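Long-range contacts in protease (Helicobacter pylori, PDB 5EUF), which cleaves proteins as a zinc-dependent M16-family peptidase, probably acting as a virulence factor that cuts the cytoplasmic domain of a human epithelial junctional adhesion molecule: residues 250-255 against 313-318; 282-287 against 331-336; 240-245 against 413-418; 267-272 against 400-405. One frame throughout, in Å; residues are numbered along the deposited sequence.

Contact 1 of 4, residues 250-255 against 313-318; sequences EWVALG and FIAGGN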
loop_
_atom_site.group_PDB
_atom_site.type_symbol
_atom_site.label_atom_id
_atom_site.label_comp_id
_atom_site.label_asym_id
_atom_site.label_seq_id
_atom_site.Cartn_x
_atom_site.Cartn_y
_atom_site.Cartn_z
ATOM N N GLU B 250 6.410 0.241 -26.697
ATOM C CA GLU B 250 5.432 -0.238 -25.727
ATOM C C GLU B 250 5.895 -1.523 -25.045
ATOM O O GLU B 250 6.339 -2.465 -25.701
ATOM C CB GLU B 250 4.067 -0.446 -26.390
ATOM C CG GLU B 250 3.395 0.853 -26.823
ATOM C CD GLU B 250 1.905 0.697 -27.082
ATOM O OE1 GLU B 250 1.339 -0.358 -26.728
ATOM O OE2 GLU B 250 1.299 1.636 -27.639
ATOM N N TRP B 251 5.792 -1.545 -23.720
ATOM C CA TRP B 251 6.205 -2.693 -22.921
ATOM C C TRP B 251 5.011 -3.359 -22.243
ATOM O O TRP B 251 3.945 -2.758 -22.117
ATOM C CB TRP B 251 7.228 -2.264 -21.868
ATOM C CG TRP B 251 8.512 -1.766 -22.449
ATOM C CD1 TRP B 251 8.723 -0.571 -23.070
ATOM C CD2 TRP B 251 9.770 -2.449 -22.454
ATOM N NE1 TRP B 251 10.035 -0.469 -23.468
ATOM C CE2 TRP B 251 10.698 -1.610 -23.100
ATOM C CE3 TRP B 251 10.202 -3.689 -21.973
ATOM C CZ2 TRP B 251 12.030 -1.971 -23.281
ATOM C CZ3 TRP B 251 11.522 -4.047 -22.156
ATOM C CH2 TRP B 251 12.422 -3.191 -22.803
ATOM N N VAL B 252 5.194 -4.601 -21.806
ATOM C CA VAL B 252 4.138 -5.323 -21.106
ATOM C C VAL B 252 4.705 -6.178 -19.974
ATOM O O VAL B 252 5.782 -6.761 -20.094
ATOM C CB VAL B 252 3.329 -6.223 -22.070
ATOM C CG1 VAL B 252 4.223 -7.270 -22.707
ATOM C CG2 VAL B 252 2.154 -6.881 -21.349
ATOM N N ALA B 253 3.983 -6.225 -18.861
ATOM C CA ALA B 253 4.332 -7.112 -17.765
ATOM C C ALA B 253 3.136 -7.982 -17.409
ATOM O O ALA B 253 2.098 -7.476 -16.994
ATOM C CB ALA B 253 4.796 -6.319 -16.559
ATOM N N LEU B 254 3.280 -9.289 -17.592
ATOM C CA LEU B 254 2.221 -10.230 -17.249
ATOM C C LEU B 254 2.712 -11.183 -16.170
ATOM O O LEU B 254 3.594 -12.005 -16.412
ATOM C CB LEU B 254 1.759 -11.009 -18.484
ATOM C CG LEU B 254 0.767 -12.155 -18.246
ATOM C CD1 LEU B 254 -0.497 -11.664 -17.553
ATOM C CD2 LEU B 254 0.422 -12.855 -19.551
ATOM N N GLY B 255 2.141 -11.068 -14.978
ATOM C CA GLY B 255 2.569 -11.880 -13.859
ATOM C C GLY B 255 1.456 -12.714 -13.265
ATOM O O GLY B 255 0.306 -12.280 -13.191
ATOM N N PHE B 313 6.277 -12.427 -16.683
ATOM C CA PHE B 313 6.564 -12.291 -18.112
ATOM C C PHE B 313 6.758 -10.824 -18.485
ATOM O O PHE B 313 5.890 -9.993 -18.216
ATOM C CB PHE B 313 5.434 -12.878 -18.961
ATOM C CG PHE B 313 5.274 -14.362 -18.828
ATOM C CD1 PHE B 313 5.946 -15.223 -19.682
ATOM C CD2 PHE B 313 4.437 -14.898 -17.863
ATOM C CE1 PHE B 313 5.796 -16.591 -19.567
ATOM C CE2 PHE B 313 4.282 -16.265 -17.744
ATOM C CZ PHE B 313 4.962 -17.111 -18.595
ATOM N N ILE B 314 7.887 -10.506 -19.108
ATOM C CA ILE B 314 8.153 -9.133 -19.536
ATOM C C ILE B 314 8.556 -9.076 -21.009
ATOM O O ILE B 314 9.427 -9.826 -21.451
ATOM C CB ILE B 314 9.257 -8.480 -18.684
ATOM C CG1 ILE B 314 8.857 -8.472 -17.207
ATOM C CG2 ILE B 314 9.534 -7.065 -19.167
ATOM C CD1 ILE B 314 9.858 -7.796 -16.304
ATOM N N ALA B 315 7.920 -8.187 -21.764
ATOM C CA ALA B 315 8.206 -8.059 -23.188
ATOM C C ALA B 315 8.152 -6.606 -23.657
ATOM O O ALA B 315 7.234 -5.862 -23.314
ATOM C CB ALA B 315 7.241 -8.906 -23.993
ATOM N N GLY B 316 9.151 -6.211 -24.440
ATOM C CA GLY B 316 9.205 -4.876 -25.008
ATOM C C GLY B 316 9.122 -4.931 -26.520
ATOM O O GLY B 316 10.009 -5.472 -27.183
ATOM N N GLY B 317 8.055 -4.362 -27.067
ATOM C CA GLY B 317 7.766 -4.499 -28.481
ATOM C C GLY B 317 8.645 -3.687 -29.411
ATOM O O GLY B 317 9.280 -2.713 -29.002
ATOM N N ASN B 318 8.680 -4.108 -30.672
ATOM C CA ASN B 318 9.324 -3.348 -31.732
ATOM C C ASN B 318 8.482 -2.115 -32.059
ATOM O O ASN B 318 7.326 -2.038 -31.644
ATOM C CB ASN B 318 9.521 -4.229 -32.972
ATOM C CG ASN B 318 10.643 -5.240 -32.800
ATOM O OD1 ASN B 318 11.603 -5.001 -32.066
ATOM N ND2 ASN B 318 10.528 -6.373 -33.481
#

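Contact 2 of 4, residues 282-287 against 331-336; sequences SWLQSE and VALLEK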
loop_
_atom_site.group_PDB
_atom_site.type_symbol
_atom_site.label_atom_id
_atom_site.label_comp_id
_atom_site.label_asym_id
_atom_site.label_seq_id
_atom_site.Cartn_x
_atom_site.Cartn_y
_atom_site.Cartn_z
ATOM N N SER B 282 14.322 -20.276 -25.901
ATOM C CA SER B 282 13.042 -20.185 -25.211
ATOM C C SER B 282 11.899 -19.955 -26.193
ATOM O O SER B 282 12.126 -19.658 -27.366
ATOM C CB SER B 282 13.070 -19.062 -24.170
ATOM O OG SER B 282 13.091 -17.785 -24.785
ATOM N N TRP B 283 10.671 -20.097 -25.709
ATOM C CA TRP B 283 9.495 -19.880 -26.542
ATOM C C TRP B 283 9.319 -18.401 -26.864
ATOM O O TRP B 283 8.989 -18.043 -27.992
ATOM C CB TRP B 283 8.238 -20.427 -25.860
ATOM C CG TRP B 283 8.130 -21.925 -25.899
ATOM C CD1 TRP B 283 9.101 -22.808 -26.272
ATOM C CD2 TRP B 283 6.981 -22.712 -25.560
ATOM N NE1 TRP B 283 8.629 -24.097 -26.182
ATOM C CE2 TRP B 283 7.331 -24.065 -25.749
ATOM C CE3 TRP B 283 5.690 -22.405 -25.115
ATOM C CZ2 TRP B 283 6.439 -25.108 -25.506
ATOM C CZ3 TRP B 283 4.806 -23.442 -24.874
ATOM C CH2 TRP B 283 5.184 -24.777 -25.070
ATOM N N LEU B 284 9.548 -17.543 -25.873
ATOM C CA LEU B 284 9.401 -16.104 -26.069
ATOM C C LEU B 284 10.423 -15.558 -27.062
ATOM O O LEU B 284 10.147 -14.601 -27.785
ATOM C CB LEU B 284 9.524 -15.362 -24.737
ATOM C CG LEU B 284 8.373 -15.565 -23.751
ATOM C CD1 LEU B 284 8.514 -14.635 -22.556
ATOM C CD2 LEU B 284 7.040 -15.356 -24.446
ATOM N N GLN B 285 11.604 -16.166 -27.096
ATOM C CA GLN B 285 12.654 -15.719 -28.000
ATOM C C GLN B 285 12.363 -16.104 -29.447
ATOM O O GLN B 285 12.295 -15.244 -30.324
ATOM C CB GLN B 285 14.009 -16.293 -27.576
ATOM C CG GLN B 285 14.945 -15.275 -26.936
ATOM C CD GLN B 285 15.439 -14.230 -27.921
ATOM O OE1 GLN B 285 15.414 -14.439 -29.137
ATOM N NE2 GLN B 285 15.891 -13.093 -27.400
ATOM N N SER B 286 12.184 -17.396 -29.693
ATOM C CA SER B 286 12.085 -17.899 -31.058
ATOM C C SER B 286 10.671 -17.822 -31.631
ATOM O O SER B 286 10.380 -18.441 -32.656
ATOM C CB SER B 286 12.596 -19.342 -31.121
ATOM O OG SER B 286 11.997 -20.144 -30.119
ATOM N N GLU B 287 9.797 -17.059 -30.982
ATOM C CA GLU B 287 8.443 -16.866 -31.495
ATOM C C GLU B 287 8.066 -15.384 -31.545
ATOM O O GLU B 287 7.580 -14.893 -32.563
ATOM C CB GLU B 287 7.432 -17.639 -30.647
ATOM C CG GLU B 287 6.064 -17.792 -31.292
ATOM C CD GLU B 287 6.066 -18.793 -32.432
ATOM O OE1 GLU B 287 7.022 -19.593 -32.521
ATOM O OE2 GLU B 287 5.112 -18.778 -33.238
ATOM N N VAL B 331 -0.148 -15.035 -24.069
ATOM C CA VAL B 331 -1.286 -15.794 -23.569
ATOM C C VAL B 331 -1.539 -16.998 -24.474
ATOM O O VAL B 331 -1.799 -18.103 -23.996
ATOM C CB VAL B 331 -2.557 -14.918 -23.480
ATOM C CG1 VAL B 331 -3.786 -15.776 -23.230
ATOM C CG2 VAL B 331 -2.403 -13.875 -22.383
ATOM N N ALA B 332 -1.438 -16.775 -25.782
ATOM C CA ALA B 332 -1.604 -17.834 -26.772
ATOM C C ALA B 332 -0.573 -18.946 -26.582
ATOM O O ALA B 332 -0.855 -20.119 -26.833
ATOM C CB ALA B 332 -1.509 -17.260 -28.179
ATOM N N LEU B 333 0.625 -18.571 -26.143
ATOM C CA LEU B 333 1.654 -19.549 -25.813
ATOM C C LEU B 333 1.268 -20.328 -24.560
ATOM O O LEU B 333 1.387 -21.553 -24.519
ATOM C CB LEU B 333 3.008 -18.867 -25.612
ATOM C CG LEU B 333 3.700 -18.334 -26.866
ATOM C CD1 LEU B 333 5.064 -17.757 -26.523
ATOM C CD2 LEU B 333 3.828 -19.434 -27.906
ATOM N N LEU B 334 0.807 -19.605 -23.543
ATOM C CA LEU B 334 0.405 -20.214 -22.280
ATOM C C LEU B 334 -0.780 -21.156 -22.464
ATOM O O LEU B 334 -0.866 -22.190 -21.799
ATOM C CB LEU B 334 0.062 -19.137 -21.250
ATOM C CG LEU B 334 1.207 -18.204 -20.855
ATOM C CD1 LEU B 334 0.809 -17.334 -19.675
ATOM C CD2 LEU B 334 2.468 -18.997 -20.548
ATOM N N GLU B 335 -1.694 -20.794 -23.359
ATOM C CA GLU B 335 -2.820 -21.663 -23.681
ATOM C C GLU B 335 -2.303 -22.905 -24.395
ATOM O O GLU B 335 -2.724 -24.023 -24.098
ATOM C CB GLU B 335 -3.853 -20.932 -24.542
ATOM C CG GLU B 335 -4.593 -19.817 -23.810
ATOM C CD GLU B 335 -5.452 -18.974 -24.738
ATOM O OE1 GLU B 335 -6.164 -18.073 -24.244
ATOM O OE2 GLU B 335 -5.415 -19.211 -25.965
ATOM N N LYS B 336 -1.380 -22.694 -25.329
ATOM C CA LYS B 336 -0.709 -23.789 -26.023
ATOM C C LYS B 336 0.046 -24.667 -25.027
ATOM O O LYS B 336 0.042 -25.894 -25.135
ATOM C CB LYS B 336 0.248 -23.244 -27.085
ATOM C CG LYS B 336 1.143 -24.296 -27.712
ATOM C CD LYS B 336 2.288 -23.670 -28.494
ATOM C CE LYS B 336 3.268 -24.734 -28.977
ATOM N NZ LYS B 336 4.507 -24.139 -29.552
#

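Contact 3 of 4, residues 240-245 against 413-418; sequences AVVHKD and TTVFLK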
loop_
_atom_site.group_PDB
_atom_site.type_symbol
_atom_site.label_atom_id
_atom_site.label_comp_id
_atom_site.label_asym_id
_atom_site.label_seq_id
_atom_site.Cartn_x
_atom_site.Cartn_y
_atom_site.Cartn_z
ATOM N N ALA B 240 -3.315 -2.375 -15.124
ATOM C CA ALA B 240 -2.933 -0.982 -14.967
ATOM C C ALA B 240 -2.174 -0.519 -16.203
ATOM O O ALA B 240 -1.280 -1.210 -16.689
ATOM C CB ALA B 240 -2.089 -0.800 -13.720
ATOM N N VAL B 241 -2.540 0.647 -16.721
ATOM C CA VAL B 241 -1.832 1.219 -17.855
ATOM C C VAL B 241 -0.956 2.368 -17.382
ATOM O O VAL B 241 -1.406 3.228 -16.626
ATOM C CB VAL B 241 -2.804 1.715 -18.942
ATOM C CG1 VAL B 241 -2.054 2.489 -20.014
ATOM C CG2 VAL B 241 -3.557 0.542 -19.550
ATOM N N VAL B 242 0.301 2.374 -17.812
ATOM C CA VAL B 242 1.214 3.443 -17.433
ATOM C C VAL B 242 1.688 4.241 -18.646
ATOM O O VAL B 242 2.479 3.753 -19.452
ATOM C CB VAL B 242 2.437 2.896 -16.679
ATOM C CG1 VAL B 242 3.418 4.018 -16.378
ATOM C CG2 VAL B 242 1.996 2.207 -15.398
ATOM N N HIS B 243 1.189 5.465 -18.770
ATOM C CA HIS B 243 1.646 6.375 -19.810
ATOM C C HIS B 243 2.840 7.183 -19.313
ATOM O O HIS B 243 2.742 7.905 -18.320
ATOM C CB HIS B 243 0.520 7.311 -20.254
ATOM C CG HIS B 243 -0.497 6.658 -21.138
ATOM N ND1 HIS B 243 -0.317 6.513 -22.496
ATOM C CD2 HIS B 243 -1.707 6.118 -20.858
ATOM C CE1 HIS B 243 -1.371 5.907 -23.015
ATOM N NE2 HIS B 243 -2.229 5.656 -22.043
ATOM N N LYS B 244 3.970 7.050 -20.002
ATOM C CA LYS B 244 5.173 7.784 -19.636
ATOM C C LYS B 244 5.710 8.550 -20.839
ATOM O O LYS B 244 5.646 8.065 -21.967
ATOM C CB LYS B 244 6.239 6.834 -19.089
ATOM C CG LYS B 244 7.185 7.486 -18.095
ATOM C CD LYS B 244 6.421 8.009 -16.886
ATOM C CE LYS B 244 7.322 8.805 -15.957
ATOM N NZ LYS B 244 6.569 9.348 -14.791
ATOM N N ASP B 245 6.233 9.748 -20.596
ATOM C CA ASP B 245 6.725 10.596 -21.676
ATOM C C ASP B 245 8.049 10.092 -22.240
ATOM O O ASP B 245 8.252 10.086 -23.454
ATOM C CB ASP B 245 6.883 12.039 -21.193
ATOM C CG ASP B 245 5.552 12.715 -20.933
ATOM O OD1 ASP B 245 4.599 12.017 -20.526
ATOM O OD2 ASP B 245 5.459 13.944 -21.137
ATOM N N THR B 413 -1.717 -10.530 -13.290
ATOM C CA THR B 413 -1.532 -9.095 -13.155
ATOM C C THR B 413 -0.861 -8.587 -14.420
ATOM O O THR B 413 0.163 -9.122 -14.842
ATOM C CB THR B 413 -0.683 -8.738 -11.928
ATOM O OG1 THR B 413 -1.295 -9.275 -10.747
ATOM C CG2 THR B 413 -0.548 -7.227 -11.796
ATOM N N THR B 414 -1.444 -7.565 -15.033
ATOM C CA THR B 414 -0.956 -7.072 -16.312
ATOM C C THR B 414 -0.731 -5.565 -16.289
ATOM O O THR B 414 -1.632 -4.800 -15.955
ATOM C CB THR B 414 -1.934 -7.416 -17.446
ATOM O OG1 THR B 414 -2.132 -8.834 -17.495
ATOM C CG2 THR B 414 -1.394 -6.935 -18.776
ATOM N N VAL B 415 0.476 -5.139 -16.647
ATOM C CA VAL B 415 0.793 -3.716 -16.689
ATOM C C VAL B 415 1.332 -3.312 -18.057
ATOM O O VAL B 415 2.311 -3.878 -18.539
ATOM C CB VAL B 415 1.821 -3.335 -15.606
ATOM C CG1 VAL B 415 2.198 -1.866 -15.720
ATOM C CG2 VAL B 415 1.266 -3.644 -14.223
ATOM N N PHE B 416 0.680 -2.330 -18.677
ATOM C CA PHE B 416 1.087 -1.835 -19.989
ATOM C C PHE B 416 1.918 -0.560 -19.873
ATOM O O PHE B 416 1.619 0.315 -19.059
ATOM C CB PHE B 416 -0.139 -1.570 -20.866
ATOM C CG PHE B 416 -0.958 -2.794 -21.157
ATOM C CD1 PHE B 416 -0.355 -3.963 -21.590
ATOM C CD2 PHE B 416 -2.335 -2.775 -20.996
ATOM C CE1 PHE B 416 -1.112 -5.090 -21.860
ATOM C CE2 PHE B 416 -3.097 -3.897 -21.264
ATOM C CZ PHE B 416 -2.485 -5.056 -21.696
ATOM N N LEU B 417 2.955 -0.454 -20.697
ATOM C CA LEU B 417 3.776 0.750 -20.725
ATOM C C LEU B 417 3.644 1.464 -22.068
ATOM O O LEU B 417 4.046 0.939 -23.105
ATOM C CB LEU B 417 5.237 0.412 -20.442
ATOM C CG LEU B 417 6.124 1.610 -20.107
ATOM C CD1 LEU B 417 5.539 2.390 -18.945
ATOM C CD2 LEU B 417 7.535 1.153 -19.790
ATOM N N LYS B 418 3.075 2.663 -22.034
ATOM C CA LYS B 418 2.789 3.435 -23.237
ATOM C C LYS B 418 3.279 4.875 -23.071
ATOM O O LYS B 418 3.629 5.280 -21.964
ATOM C CB LYS B 418 1.285 3.408 -23.527
ATOM C CG LYS B 418 0.716 2.028 -23.772
ATOM C CD LYS B 418 -0.779 2.103 -24.025
ATOM C CE LYS B 418 -1.335 0.748 -24.418
ATOM N NZ LYS B 418 -2.785 0.818 -24.748
#

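Contact 4 of 4, residues 267-272 against 400-405; sequences VALDAL and VRVANE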
loop_
_atom_site.group_PDB
_atom_site.type_symbol
_atom_site.label_atom_id
_atom_site.label_comp_id
_atom_site.label_asym_id
_atom_site.label_seq_id
_atom_site.Cartn_x
_atom_site.Cartn_y
_atom_site.Cartn_z
ATOM N N VAL B 267 10.396 -25.938 -8.257
ATOM C CA VAL B 267 11.353 -26.545 -9.173
ATOM C C VAL B 267 10.772 -26.597 -10.582
ATOM O O VAL B 267 11.455 -26.287 -11.557
ATOM C CB VAL B 267 11.754 -27.959 -8.721
ATOM C CG1 VAL B 267 12.793 -28.545 -9.666
ATOM C CG2 VAL B 267 12.291 -27.923 -7.298
ATOM N N ALA B 268 9.502 -26.975 -10.682
ATOM C CA ALA B 268 8.815 -27.015 -11.968
ATOM C C ALA B 268 8.665 -25.613 -12.546
ATOM O O ALA B 268 8.822 -25.408 -13.750
ATOM C CB ALA B 268 7.459 -27.676 -11.826
ATOM N N LEU B 269 8.356 -24.653 -11.680
ATOM C CA LEU B 269 8.256 -23.253 -12.076
ATOM C C LEU B 269 9.576 -22.759 -12.658
ATOM O O LEU B 269 9.601 -22.086 -13.687
ATOM C CB LEU B 269 7.849 -22.390 -10.885
ATOM C CG LEU B 269 6.398 -22.511 -10.424
ATOM C CD1 LEU B 269 6.227 -21.920 -9.035
ATOM C CD2 LEU B 269 5.484 -21.817 -11.416
ATOM N N ASP B 270 10.673 -23.101 -11.992
ATOM C CA ASP B 270 12.002 -22.806 -12.510
ATOM C C ASP B 270 12.180 -23.430 -13.891
ATOM O O ASP B 270 12.696 -22.793 -14.809
ATOM C CB ASP B 270 13.082 -23.311 -11.546
ATOM C CG ASP B 270 13.158 -22.489 -10.272
ATOM O OD1 ASP B 270 12.240 -21.682 -10.024
ATOM O OD2 ASP B 270 14.136 -22.651 -9.514
ATOM N N ALA B 271 11.728 -24.672 -14.035
ATOM C CA ALA B 271 11.819 -25.377 -15.309
ATOM C C ALA B 271 10.931 -24.733 -16.372
ATOM O O ALA B 271 11.293 -24.693 -17.548
ATOM C CB ALA B 271 11.453 -26.842 -15.131
ATOM N N LEU B 272 9.770 -24.234 -15.956
ATOM C CA LEU B 272 8.860 -23.564 -16.882
ATOM C C LEU B 272 9.478 -22.279 -17.428
ATOM O O LEU B 272 9.325 -21.962 -18.608
ATOM C CB LEU B 272 7.523 -23.257 -16.202
ATOM C CG LEU B 272 6.464 -24.363 -16.243
ATOM C CD1 LEU B 272 5.225 -23.973 -15.450
ATOM C CD2 LEU B 272 6.096 -24.689 -17.681
ATOM N N VAL B 400 3.070 -29.147 -17.006
ATOM C CA VAL B 400 1.740 -28.778 -17.479
ATOM C C VAL B 400 0.755 -28.632 -16.317
ATOM O O VAL B 400 -0.118 -27.762 -16.341
ATOM C CB VAL B 400 1.201 -29.809 -18.495
ATOM C CG1 VAL B 400 -0.183 -29.412 -18.985
ATOM C CG2 VAL B 400 2.158 -29.936 -19.669
ATOM N N ARG B 401 0.898 -29.477 -15.299
ATOM C CA ARG B 401 0.087 -29.358 -14.088
ATOM C C ARG B 401 0.315 -28.010 -13.417
ATOM O O ARG B 401 -0.633 -27.295 -13.096
ATOM C CB ARG B 401 0.405 -30.481 -13.098
ATOM C CG ARG B 401 -0.318 -30.335 -11.761
ATOM C CD ARG B 401 0.276 -31.231 -10.680
ATOM N NE ARG B 401 1.581 -30.759 -10.217
ATOM C CZ ARG B 401 2.738 -31.347 -10.505
ATOM N NH1 ARG B 401 2.759 -32.442 -11.254
ATOM N NH2 ARG B 401 3.873 -30.845 -10.039
ATOM N N VAL B 402 1.584 -27.678 -13.206
ATOM C CA VAL B 402 1.966 -26.425 -12.572
ATOM C C VAL B 402 1.503 -25.237 -13.408
ATOM O O VAL B 402 1.059 -24.219 -12.870
ATOM C CB VAL B 402 3.491 -26.358 -12.358
ATOM C CG1 VAL B 402 3.905 -24.990 -11.850
ATOM C CG2 VAL B 402 3.927 -27.437 -11.383
ATOM N N ALA B 403 1.591 -25.384 -14.728
ATOM C CA ALA B 403 1.139 -24.350 -15.650
ATOM C C ALA B 403 -0.342 -24.040 -15.448
ATOM O O ALA B 403 -0.709 -22.904 -15.152
ATOM C CB ALA B 403 1.402 -24.769 -17.084
ATOM N N ASN B 404 -1.188 -25.056 -15.596
ATOM C CA ASN B 404 -2.629 -24.878 -15.431
ATOM C C ASN B 404 -3.025 -24.465 -14.017
ATOM O O ASN B 404 -4.092 -23.885 -13.804
ATOM C CB ASN B 404 -3.368 -26.162 -15.808
ATOM C CG ASN B 404 -3.430 -26.376 -17.302
ATOM O OD1 ASN B 404 -4.436 -26.071 -17.944
ATOM N ND2 ASN B 404 -2.349 -26.898 -17.870
ATOM N N GLU B 405 -2.163 -24.765 -13.054
ATOM C CA GLU B 405 -2.455 -24.478 -11.658
ATOM C C GLU B 405 -2.375 -22.989 -11.351
ATOM O O GLU B 405 -3.231 -22.442 -10.655
ATOM C CB GLU B 405 -1.494 -25.241 -10.748
ATOM C CG GLU B 405 -1.737 -25.022 -9.265
ATOM C CD GLU B 405 -2.962 -25.755 -8.754
ATOM O OE1 GLU B 405 -3.468 -26.645 -9.470
ATOM O OE2 GLU B 405 -3.415 -25.443 -7.633
#

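Contact 1 of 4, residues 250-255 against 313-318
The indole of Trp251 lies flat over the backbone of Gly316, whose CA stands 3.7 Å from the centroid of the six-membered ring and 23° off the ring normal, a CH-pi contact over the face. CG of Trp251 is anti to its carbonyl carbon (chi1 -65°), which folds the ring across the neighbouring strand, with CE3 nearest the glycine CA. Glycine suits the place because it has no side chain, so the indole can settle directly on its CA. At the edge of the same indole, CE3 meets CG2 of Ile314 at 4.4 Å.

Trp251, Ala253 and Ile314 share one face of the sheet; Val252, Leu254, Phe313 and Ala315 share the other. The two are antiparallel interior strands of the mixed five-stranded sheet of the second M16 domain, a sheet that carries helix 142-154 on the Trp251 face and helix 323-338 on the Val252 face. Five backbone hydrogen bonds join them: Val252 and Ala315 form one hydrogen-bonded pair, Leu254 and Phe313 another, and Gly317 N adds a nearly straight bond of 2.9 Å to Glu250 O. Val252 CG1 takes the crowded position between backbone N and carbonyl carbon (chi1 61°), which brings it 3.7 Å from Ala315 CB; alanine is small enough to fit below that branch. Further along, CB of Leu254 and CB of Phe313 meet at 4.2 Å, while the Phe313 ring turns its CD2 edge, in plane, to the carbonyl oxygen of Leu254. Beyond the pair, OE1 of Glu250 accepts from Ala323 N, at the start of helix 323-338.

Contact 2 of 4, residues 282-287 against 331-336
Ser282 O is gripped twice by one residue: Ser286 N reaches it at 3.2 Å and the hydroxyl Ser286 OG at 2.8 Å, the latter lying in the carbonyl plane. The side chain of Ser282 also caps the turn, its OG accepting from Gln285 N, a role suited to a short hydroxyl just ahead of a helix. This turn presents Trp283 and Leu284 to helix 323-338.

Leu333 carries the apolar part of the contact, and its two methyls divide the work. CD1 meets CD2 of Leu284 at 3.7 Å, the two chains crossing obliquely, and also touches CB of Trp283; CD2 approaches CG of Glu287. The indole turns its CZ3 edge to the carbonyl oxygen of Leu333. One turn further, Lys336 stretches out fully extended and sets NZ over the six-membered ring of Trp283, 4.5 Å from the centroid and only 8° off the normal: a cation-pi contact. Trp283 NE1 donates to Glu346 OE2, which helps fix the ring's rotation.

Thus the packing of 282-287 on helix 323-338 is apolar at Leu333 and electrostatic at its border, where the positive charge of Lys336 probably draws on the pi cloud and feels a weaker, more distant pull from Glu287.

Contact 3 of 4, residues 240-245 against 413-418
Val242 sits between two partners on the strand beside it, its CG1 3.7 Å from CD1 of Leu417 and its CG2 4.1 Å from CG1 of Val415, crossing both obliquely. Leu417 CG is anti to the backbone N (chi1 -166°), and CD1 also comes back over the carbonyl oxygen of Val242. With Ala240 these branched residues make one apolar face. On the other, Val241 pushes CG2 against the CD2 edge of the Phe416 ring, in its plane, at 3.8 Å. His243 and Lys418 run side by side in the same direction, ND1 of the imidazole lying 3.6 Å from CB of the lysine, so the lysine's aliphatic base serves as the packing surface.

The backbone sets this register. Strands 238-243 and 412-418 are parallel, the former being the outermost of the second M16 domain's five-stranded sheet within the chain, and five N-H...O bonds alternate between them. The straightest, Lys418 N to Val242 O, has a 177° angle at the hydrogen, though its donor stands above the carbonyl plane. Lys244 N to Lys418 O, at 2.7 Å, extends the pairing past the end of strand 238-243.

Farther out, Lys418 NZ makes a salt bridge to Glu324 of helix 323-338, which directs the long chain across that face. Thr413 and Val415 pack on helix 142-154. Ala240 pairs antiparallel with a strand of the second subunit, so the sheet continues across the interface.

Contact 4 of 4, residues 267-272 against 400-405
Two helices of the second M16 domain, 266-276 and 396-406, cross here, the axes of the two short segments passing 9.5 Å apart at a crossing angle of -90°. Val402 does most of the work. Valine branches at CB, and its two methyls part company: CG2 presses on CB of Ala268 at 3.6 Å, while CG1 meets CD2 of Leu269, also at 3.6 Å. CG1 is anti to the backbone N (chi1 173°), which turns CG2 anti to the carbonyl carbon and aims each methyl at a different neighbour.

Alanine suits position 268 because its single methyl allows the backbones to come close, with Ala268 CA and Val402 CA 6.9 Å apart. Leu269 reaches over from the flank and crosses the valine obliquely. A turn further along, Leu272 slides past Val402 in the opposite direction, and its CD1 ends 4.0 Å from Val402 CG1 and 4.2 Å from CB of Ala403. No hydrogen bond joins the two segments; every touching residue is buried and the contact is apolar.

Polar ties lie at the margins: Arg401 forms salt bridges with Asp398 and with Asp265, the latter just before helix 266-276, and Asn404 ND2 donates to Val400 O within its own helix and also to Lys338 O. Helix 323-338 closes in through Leu337, which touches both Leu272 and Ala403, while helix 387-392 packs on Val267 and Ala271.

Overall arrangement
From the N terminus, strand 238-243 is the first element to take part; it opens contact 3, which strand 412-418 closes only near the C terminus, so the other three contacts fall within that span. Strand 251-258 then begins contact 1, and helix 266-276 begins contact 4. The segment 282-287 starts contact 2; strand 309-317 completes contact 1 before helix 323-338 completes contact 2, so these two cross. Contact 4, closed by helix 396-406, crosses contact 1 and encloses contact 2. Contacts 1 and 3 build adjoining parts of one sheet, contact 2 packs helices against it through Phe313, and contact 4 joins helices about 21 Å, centre to centre, from contact 1.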